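Local coordinates for Alr4995 protein (Nostoc sp., PDB 6LRF) that probably works as a bifunctional enzyme of arginine catabolism, with arginine dihydrolase activity from a GME-family domain and ornithine cyclodeaminase activity, at residues B[5-17]-B[255-269]. Residues are numbered along the deposited sequence; the frame is centred on the assembly and turned at random.
Sequences IRFLMCPPDHYDV and FLKAGGAAKCLTLRV
With chi1 at 172°, the Y15 ring swings away from its own backbone N and onto F255. In F255, CG lies opposite the carbonyl carbon (chi1 -68°), and this brings the ring's CD1-CE1 side to Y15. F255 CE1 sits over the centre of one Y15 face, 3.6 Å above the plane. The two planes are 40° apart, an oblique aromatic pair. A258 CB lies at the Y15 edge, closest to the hydroxyl, which hydrogen-bonds E254 O. P12 CB meets the edge of the F255 ring at CZ, 4.1 Å away. A leucine in place of Y15 would probably leave E254 O without this hydroxyl partner and open a gap between F255 and A258.

After F255 the chain leaves helix 253-256 through a Schellman motif, with G259 at C-prime. It then returns as strand 267-268, which pairs antiparallel with strand 6-9 at one edge of a small mixed sheet. Strand 53-56 lies along the other side of 6-9. The sheet is probably part of the N-terminal GME-type (dimethylargininase-like) domain. L8 and L267 form a hydrogen-bonded pair: L8 N to L267 O is 2.7 Å, and L267 N to L8 O is 3.0 Å. V269 N adds a hydrogen bond to R6 O at 3.0 Å. L8 CB also packs on V269 CG1, on the face that helix 93-103 covers.

F7 and R268 form the next, non-hydrogen-bonded pair. F7 CE1 touches R268 CB at 3.7 Å. Beyond CB, R268 runs extended to its guanidinium. I5 lies over one face of that group, with CG2 3.7 Å above its centre and CD1 near NH2. R268 NE hydrogen-bonds T270 O.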
ATOM      1  N   ILE B   5     -62.089 -17.090 -11.003  1.00 46.02           N
ATOM      2  CA  ILE B   5     -61.145 -16.406 -10.116  1.00 42.31           C
ATOM      3  C   ILE B   5     -61.414 -14.896 -10.023  1.00 39.65           C
ATOM      4  O   ILE B   5     -61.677 -14.246 -11.033  1.00 37.63           O
ATOM      5  CB  ILE B   5     -59.686 -16.649 -10.589  1.00 36.04           C
ATOM      6  CG1 ILE B   5     -59.389 -18.154 -10.625  1.00 40.03           C
ATOM      7  CG2 ILE B   5     -58.689 -15.933  -9.688  1.00 35.73           C
ATOM      8  CD1 ILE B   5     -58.024 -18.504 -11.188  1.00 44.11           C
ATOM      9  N   ARG B   6     -61.356 -14.350  -8.807  1.00 34.24           N
ATOM     10  CA  ARG B   6     -61.562 -12.917  -8.590  1.00 31.48           C
ATOM     11  C   ARG B   6     -60.279 -12.209  -8.146  1.00 33.96           C
ATOM     12  O   ARG B   6     -59.548 -12.711  -7.293  1.00 31.93           O
ATOM     13  CB  ARG B   6     -62.649 -12.674  -7.535  1.00 29.43           C
ATOM     14  CG  ARG B   6     -63.925 -13.487  -7.725  1.00 33.60           C
ATOM     15  CD  ARG B   6     -64.943 -13.169  -6.625  1.00 32.35           C
ATOM     16  NE  ARG B   6     -65.533 -11.839  -6.758  1.00 32.13           N
ATOM     17  CZ  ARG B   6     -66.675 -11.590  -7.397  1.00 37.23           C
ATOM     18  NH1 ARG B   6     -67.351 -12.584  -7.981  1.00 29.31           N
ATOM     19  NH2 ARG B   6     -67.137 -10.345  -7.458  1.00 35.85           N
ATOM     20  N   PHE B   7     -60.031 -11.035  -8.716  1.00 32.15           N
ATOM     21  CA  PHE B   7     -58.947 -10.149  -8.290  1.00 35.43           C
ATOM     22  C   PHE B   7     -59.518  -8.828  -7.827  1.00 34.85           C
ATOM     23  O   PHE B   7     -60.504  -8.348  -8.382  1.00 32.04           O
ATOM     24  CB  PHE B   7     -57.952  -9.886  -9.420  1.00 30.99           C
ATOM     25  CG  PHE B   7     -57.139 -11.078  -9.797  1.00 36.20           C
ATOM     26  CD1 PHE B   7     -55.892 -11.296  -9.216  1.00 29.65           C
ATOM     27  CD2 PHE B   7     -57.617 -11.988 -10.734  1.00 35.56           C
ATOM     28  CE1 PHE B   7     -55.128 -12.405  -9.556  1.00 32.09           C
ATOM     29  CE2 PHE B   7     -56.861 -13.104 -11.091  1.00 40.92           C
ATOM     30  CZ  PHE B   7     -55.608 -13.313 -10.500  1.00 39.80           C
ATOM     31  N   LEU B   8     -58.893  -8.245  -6.812  1.00 27.50           N
ATOM     32  CA  LEU B   8     -59.264  -6.921  -6.341  1.00 26.54           C
ATOM     33  C   LEU B   8     -58.302  -5.885  -6.898  1.00 30.77           C
ATOM     34  O   LEU B   8     -57.088  -6.076  -6.813  1.00 27.91           O
ATOM     35  CB  LEU B   8     -59.235  -6.884  -4.828  1.00 25.44           C
ATOM     36  CG  LEU B   8     -59.538  -5.545  -4.197  1.00 26.92           C
ATOM     37  CD1 LEU B   8     -60.975  -5.180  -4.523  1.00 28.95           C
ATOM     38  CD2 LEU B   8     -59.315  -5.674  -2.723  1.00 21.80           C
HETATM   39  N   MSE B   9     -58.831  -4.806  -7.473  1.00 29.57           N
HETATM   40  CA  MSE B   9     -57.993  -3.695  -7.933  1.00 30.13           C
HETATM   41  C   MSE B   9     -58.540  -2.363  -7.450  1.00 33.21           C
HETATM   42  O   MSE B   9     -59.545  -2.307  -6.754  1.00 31.99           O
HETATM   43  CB  MSE B   9     -57.879  -3.683  -9.457  1.00 37.71           C
HETATM   44  CG  MSE B   9     -57.221  -4.923 -10.014  1.00 35.68           C
HETATM   45 SE   MSE B   9     -56.901  -4.887 -11.961  1.00 63.27          SE
HETATM   46  CE  MSE B   9     -55.631  -3.384 -12.066  1.00 45.14           C
ATOM     47  N   CYS B  10     -57.861  -1.285  -7.802  1.00 31.41           N
ATOM     48  CA  CYS B  10     -58.324   0.030  -7.418  1.00 31.74           C
ATOM     49  C   CYS B  10     -57.833   1.030  -8.446  1.00 42.75           C
ATOM     50  O   CYS B  10     -56.618   1.171  -8.655  1.00 37.44           O
ATOM     51  CB  CYS B  10     -57.843   0.395  -6.016  1.00 35.40           C
ATOM     52  SG  CYS B  10     -58.367   2.016  -5.446  1.00 38.54           S
ATOM     53  N   PRO B  11     -58.781   1.710  -9.113  1.00 41.54           N
ATOM     54  CA  PRO B  11     -58.474   2.644 -10.200  1.00 42.09           C
ATOM     55  C   PRO B  11     -57.641   3.841  -9.731  1.00 39.47           C
ATOM     56  O   PRO B  11     -57.747   4.269  -8.579  1.00 36.00           O
ATOM     57  CB  PRO B  11     -59.865   3.075 -10.689  1.00 44.17           C
ATOM     58  CG  PRO B  11     -60.761   2.858  -9.524  1.00 43.23           C
ATOM     59  CD  PRO B  11     -60.227   1.630  -8.847  1.00 39.46           C
ATOM     60  N   PRO B  12     -56.799   4.373 -10.632  1.00 44.94           N
ATOM     61  CA  PRO B  12     -55.841   5.441 -10.321  1.00 44.25           C
ATOM     62  C   PRO B  12     -56.436   6.843 -10.248  1.00 44.50           C
ATOM     63  O   PRO B  12     -55.739   7.786 -10.622  1.00 47.63           O
ATOM     64  CB  PRO B  12     -54.850   5.357 -11.487  1.00 45.01           C
ATOM     65  CG  PRO B  12     -55.642   4.802 -12.606  1.00 40.25           C
ATOM     66  CD  PRO B  12     -56.605   3.839 -11.995  1.00 40.46           C
ATOM     67  N   ASP B  13     -57.671   6.981  -9.765  1.00 48.85           N
ATOM     68  CA  ASP B  13     -58.373   8.274  -9.761  1.00 51.03           C
ATOM     69  C   ASP B  13     -57.611   9.367  -8.996  1.00 52.83           C
ATOM     70  O   ASP B  13     -57.695  10.547  -9.345  1.00 50.84           O
ATOM     71  CB  ASP B  13     -59.785   8.122  -9.172  1.00 49.50           C
ATOM     72  CG  ASP B  13     -60.759   7.409 -10.120  1.00 50.34           C
ATOM     73  OD1 ASP B  13     -60.312   6.802 -11.120  1.00 50.30           O
ATOM     74  OD2 ASP B  13     -61.983   7.451  -9.855  1.00 52.66           O
ATOM     75  N   HIS B  14     -56.869   8.975  -7.963  1.00 47.67           N
ATOM     76  CA  HIS B  14     -56.090   9.931  -7.172  1.00 49.50           C
ATOM     77  C   HIS B  14     -54.659   9.446  -6.960  1.00 48.30           C
ATOM     78  O   HIS B  14     -54.054   9.665  -5.912  1.00 47.50           O
ATOM     79  CB  HIS B  14     -56.773  10.189  -5.832  1.00 48.94           C
ATOM     80  CG  HIS B  14     -58.226  10.524  -5.959  1.00 58.45           C
ATOM     81  ND1 HIS B  14     -59.215   9.824  -5.301  1.00 61.48           N
ATOM     82  CD2 HIS B  14     -58.858  11.478  -6.685  1.00 57.59           C
ATOM     83  CE1 HIS B  14     -60.393  10.337  -5.608  1.00 53.92           C
ATOM     84  NE2 HIS B  14     -60.205  11.339  -6.449  1.00 55.01           N
ATOM     85  N   TYR B  15     -54.120   8.781  -7.971  1.00 46.08           N
ATOM     86  CA  TYR B  15     -52.761   8.291  -7.893  1.00 48.50           C
ATOM     87  C   TYR B  15     -51.802   9.430  -8.186  1.00 53.92           C
ATOM     88  O   TYR B  15     -52.076  10.301  -9.017  1.00 51.76           O
ATOM     89  CB  TYR B  15     -52.544   7.126  -8.859  1.00 47.72           C
ATOM     90  CG  TYR B  15     -51.103   6.666  -8.981  1.00 50.84           C
ATOM     91  CD1 TYR B  15     -50.487   5.949  -7.956  1.00 46.31           C
ATOM     92  CD2 TYR B  15     -50.362   6.936 -10.129  1.00 50.20           C
ATOM     93  CE1 TYR B  15     -49.168   5.522  -8.071  1.00 48.53           C
ATOM     94  CE2 TYR B  15     -49.046   6.509 -10.255  1.00 48.59           C
ATOM     95  CZ  TYR B  15     -48.452   5.806  -9.223  1.00 46.65           C
ATOM     96  OH  TYR B  15     -47.146   5.383  -9.353  1.00 42.15           O
ATOM     97  N   ASP B  16     -50.678   9.401  -7.485  1.00 54.61           N
ATOM     98  CA  ASP B  16     -49.654  10.422  -7.577  1.00 60.47           C
ATOM     99  C   ASP B  16     -48.440   9.874  -6.832  1.00 61.51           C
ATOM    100  O   ASP B  16     -48.540   8.843  -6.159  1.00 59.25           O
ATOM    101  CB  ASP B  16     -50.149  11.740  -6.962  1.00 62.22           C
ATOM    102  CG  ASP B  16     -49.251  12.932  -7.289  1.00 72.51           C
ATOM    103  OD1 ASP B  16     -48.687  12.983  -8.412  1.00 67.81           O
ATOM    104  OD2 ASP B  16     -49.126  13.828  -6.420  1.00 74.12           O
ATOM    105  N   VAL B  17     -47.295  10.535  -6.954  1.00 57.83           N
ATOM    106  CA  VAL B  17     -46.213  10.283  -6.020  1.00 53.82           C
ATOM    107  C   VAL B  17     -46.156  11.490  -5.076  1.00 57.92           C
ATOM    108  O   VAL B  17     -45.555  12.517  -5.390  1.00 60.60           O
ATOM    109  CB  VAL B  17     -44.876  10.036  -6.745  1.00 54.53           C
ATOM    110  CG1 VAL B  17     -43.771   9.753  -5.744  1.00 56.82           C
ATOM    111  CG2 VAL B  17     -45.011   8.865  -7.713  1.00 52.73           C
ATOM    112  N   PHE B 255     -46.330   3.291 -12.851  1.00 42.69           N
ATOM    113  CA  PHE B 255     -46.475   2.777 -11.498  1.00 45.30           C
ATOM    114  C   PHE B 255     -45.133   2.289 -10.989  1.00 41.34           C
ATOM    115  O   PHE B 255     -44.922   2.209  -9.775  1.00 42.04           O
ATOM    116  CB  PHE B 255     -47.539   1.678 -11.440  1.00 39.05           C
ATOM    117  CG  PHE B 255     -48.923   2.190 -11.692  1.00 41.09           C
ATOM    118  CD1 PHE B 255     -49.633   2.828 -10.683  1.00 38.15           C
ATOM    119  CD2 PHE B 255     -49.501   2.075 -12.952  1.00 42.24           C
ATOM    120  CE1 PHE B 255     -50.916   3.323 -10.919  1.00 37.31           C
ATOM    121  CE2 PHE B 255     -50.778   2.572 -13.191  1.00 44.34           C
ATOM    122  CZ  PHE B 255     -51.484   3.195 -12.170  1.00 39.92           C
ATOM    123  N   LEU B 256     -44.214   2.002 -11.914  1.00 39.36           N
ATOM    124  CA  LEU B 256     -42.840   1.684 -11.524  1.00 43.45           C
ATOM    125  C   LEU B 256     -42.217   2.884 -10.819  1.00 42.70           C
ATOM    126  O   LEU B 256     -41.246   2.733 -10.089  1.00 45.33           O
ATOM    127  CB  LEU B 256     -41.988   1.276 -12.730  1.00 44.36           C
ATOM    128  CG  LEU B 256     -41.637  -0.210 -12.877  1.00 47.28           C
ATOM    129  CD1 LEU B 256     -42.818  -0.998 -13.416  1.00 45.10           C
ATOM    130  CD2 LEU B 256     -40.392  -0.430 -13.747  1.00 43.73           C
ATOM    131  N   LYS B 257     -42.794   4.070 -11.033  1.00 44.21           N
ATOM    132  CA  LYS B 257     -42.347   5.304 -10.375  1.00 45.09           C
ATOM    133  C   LYS B 257     -42.646   5.334  -8.880  1.00 49.19           C
ATOM    134  O   LYS B 257     -41.954   6.025  -8.123  1.00 46.86           O
ATOM    135  CB  LYS B 257     -42.991   6.528 -11.025  1.00 48.85           C
ATOM    136  CG  LYS B 257     -42.611   6.757 -12.478  1.00 48.89           C
ATOM    137  CD  LYS B 257     -43.267   8.028 -12.991  1.00 54.82           C
ATOM    138  CE  LYS B 257     -42.865   8.338 -14.421  1.00 60.54           C
ATOM    139  NZ  LYS B 257     -43.321   9.700 -14.826  1.00 64.39           N
ATOM    140  N   ALA B 258     -43.683   4.609  -8.456  1.00 47.26           N
ATOM    141  CA  ALA B 258     -44.006   4.508  -7.033  1.00 44.65           C
ATOM    142  C   ALA B 258     -43.485   3.199  -6.443  1.00 40.40           C
ATOM    143  O   ALA B 258     -43.669   2.928  -5.260  1.00 37.44           O
ATOM    144  CB  ALA B 258     -45.501   4.625  -6.814  1.00 45.71           C
ATOM    145  N   GLY B 259     -42.851   2.387  -7.281  1.00 41.47           N
ATOM    146  CA  GLY B 259     -42.230   1.156  -6.832  1.00 37.94           C
ATOM    147  C   GLY B 259     -43.122  -0.073  -6.902  1.00 40.94           C
ATOM    148  O   GLY B 259     -42.905  -1.038  -6.157  1.00 35.37           O
ATOM    149  N   GLY B 260     -44.115  -0.050  -7.793  1.00 37.01           N
ATOM    150  CA  GLY B 260     -44.984  -1.201  -7.997  1.00 31.76           C
ATOM    151  C   GLY B 260     -45.318  -1.473  -9.452  1.00 34.99           C
ATOM    152  O   GLY B 260     -45.164  -0.605 -10.302  1.00 37.05           O
ATOM    153  N   ALA B 261     -45.758  -2.691  -9.754  1.00 32.55           N
ATOM    154  CA  ALA B 261     -46.170  -3.021 -11.120  1.00 37.56           C
ATOM    155  C   ALA B 261     -47.418  -3.904 -11.110  1.00 31.19           C
ATOM    156  O   ALA B 261     -48.318  -3.706 -10.288  1.00 31.37           O
ATOM    157  CB  ALA B 261     -45.035  -3.703 -11.889  1.00 36.13           C
ATOM    158  N   ALA B 262     -47.465  -4.879 -12.013  1.00 36.16           N
ATOM    159  CA  ALA B 262     -48.686  -5.655 -12.238  1.00 35.75           C
ATOM    160  C   ALA B 262     -49.191  -6.342 -10.964  1.00 32.51           C
ATOM    161  O   ALA B 262     -50.304  -6.076 -10.519  1.00 36.88           O
ATOM    162  CB  ALA B 262     -48.462  -6.677 -13.337  1.00 32.26           C
ATOM    163  N   LYS B 263     -48.369  -7.204 -10.375  1.00 29.64           N
ATOM    164  CA  LYS B 263     -48.779  -7.952  -9.192  1.00 27.95           C
ATOM    165  C   LYS B 263     -49.171  -7.012  -8.036  1.00 35.35           C
ATOM    166  O   LYS B 263     -50.101  -7.312  -7.287  1.00 32.72           O
ATOM    167  CB  LYS B 263     -47.653  -8.907  -8.764  1.00 35.85           C
ATOM    168  CG  LYS B 263     -47.928  -9.768  -7.527  1.00 33.06           C
ATOM    169  CD  LYS B 263     -48.911 -10.904  -7.809  1.00 35.14           C
ATOM    170  CE  LYS B 263     -48.624 -12.120  -6.922  1.00 31.12           C
ATOM    171  NZ  LYS B 263     -47.646 -13.045  -7.557  1.00 30.93           N
ATOM    172  N   CYS B 264     -48.478  -5.877  -7.905  1.00 27.80           N
ATOM    173  CA  CYS B 264     -48.756  -4.918  -6.833  1.00 24.10           C
ATOM    174  C   CYS B 264     -50.138  -4.303  -6.973  1.00 29.36           C
ATOM    175  O   CYS B 264     -50.769  -3.947  -5.980  1.00 26.05           O
ATOM    176  CB  CYS B 264     -47.713  -3.792  -6.812  1.00 31.83           C
ATOM    177  SG  CYS B 264     -46.140  -4.217  -6.032  1.00 40.45           S
ATOM    178  N   LEU B 265     -50.593  -4.175  -8.218  1.00 31.19           N
ATOM    179  CA  LEU B 265     -51.857  -3.517  -8.530  1.00 33.50           C
ATOM    180  C   LEU B 265     -53.071  -4.447  -8.367  1.00 33.31           C
ATOM    181  O   LEU B 265     -54.213  -4.018  -8.544  1.00 33.64           O
ATOM    182  CB  LEU B 265     -51.799  -2.959  -9.959  1.00 31.87           C
ATOM    183  CG  LEU B 265     -50.905  -1.718 -10.101  1.00 31.76           C
ATOM    184  CD1 LEU B 265     -50.663  -1.363 -11.573  1.00 34.22           C
ATOM    185  CD2 LEU B 265     -51.506  -0.541  -9.340  1.00 28.67           C
ATOM    186  N   THR B 266     -52.809  -5.705  -8.012  1.00 29.57           N
ATOM    187  CA  THR B 266     -53.835  -6.741  -7.919  1.00 30.00           C
ATOM    188  C   THR B 266     -53.759  -7.509  -6.597  1.00 30.60           C
ATOM    189  O   THR B 266     -52.693  -7.647  -5.999  1.00 26.88           O
ATOM    190  CB  THR B 266     -53.720  -7.795  -9.068  1.00 27.89           C
ATOM    191  OG1 THR B 266     -52.572  -8.635  -8.849  1.00 36.99           O
ATOM    192  CG2 THR B 266     -53.623  -7.134 -10.443  1.00 31.78           C
ATOM    193  N   LEU B 267     -54.898  -8.034  -6.162  1.00 30.16           N
ATOM    194  CA  LEU B 267     -54.936  -8.971  -5.052  1.00 23.67           C
ATOM    195  C   LEU B 267     -55.876 -10.116  -5.420  1.00 29.34           C
ATOM    196  O   LEU B 267     -57.051  -9.888  -5.720  1.00 25.52           O
ATOM    197  CB  LEU B 267     -55.388  -8.269  -3.775  1.00 22.57           C
ATOM    198  CG  LEU B 267     -55.549  -9.133  -2.527  1.00 21.52           C
ATOM    199  CD1 LEU B 267     -54.223  -9.743  -2.098  1.00 24.64           C
ATOM    200  CD2 LEU B 267     -56.147  -8.313  -1.413  1.00 25.25           C
ATOM    201  N   ARG B 268     -55.365 -11.341  -5.434  1.00 21.33           N
ATOM    202  CA  ARG B 268     -56.217 -12.496  -5.689  1.00 28.09           C
ATOM    203  C   ARG B 268     -57.048 -12.815  -4.444  1.00 29.25           C
ATOM    204  O   ARG B 268     -56.502 -13.157  -3.395  1.00 27.02           O
ATOM    205  CB  ARG B 268     -55.377 -13.703  -6.105  1.00 26.76           C
ATOM    206  CG  ARG B 268     -56.169 -14.990  -6.262  1.00 28.09           C
ATOM    207  CD  ARG B 268     -55.463 -15.978  -7.185  1.00 31.16           C
ATOM    208  NE  ARG B 268     -56.185 -17.250  -7.262  1.00 35.48           N
ATOM    209  CZ  ARG B 268     -56.041 -18.127  -8.250  1.00 35.06           C
ATOM    210  NH1 ARG B 268     -55.205 -17.864  -9.246  1.00 35.50           N
ATOM    211  NH2 ARG B 268     -56.739 -19.255  -8.251  1.00 35.10           N
ATOM    212  N   VAL B 269     -58.367 -12.686  -4.541  1.00 21.52           N
ATOM    213  CA  VAL B 269     -59.195 -12.871  -3.354  1.00 24.65           C
ATOM    214  C   VAL B 269     -59.881 -14.250  -3.362  1.00 30.20           C
ATOM    215  O   VAL B 269     -60.610 -14.603  -2.428  1.00 30.61           O
ATOM    216  CB  VAL B 269     -60.230 -11.748  -3.233  1.00 24.32           C
ATOM    217  CG1 VAL B 269     -59.547 -10.473  -2.816  1.00 22.99           C
ATOM    218  CG2 VAL B 269     -60.954 -11.548  -4.572  1.00 27.06           C
TER
HETATM  219  O   HOH W   1     -55.050  -1.734  -8.747  1.00 31.51           O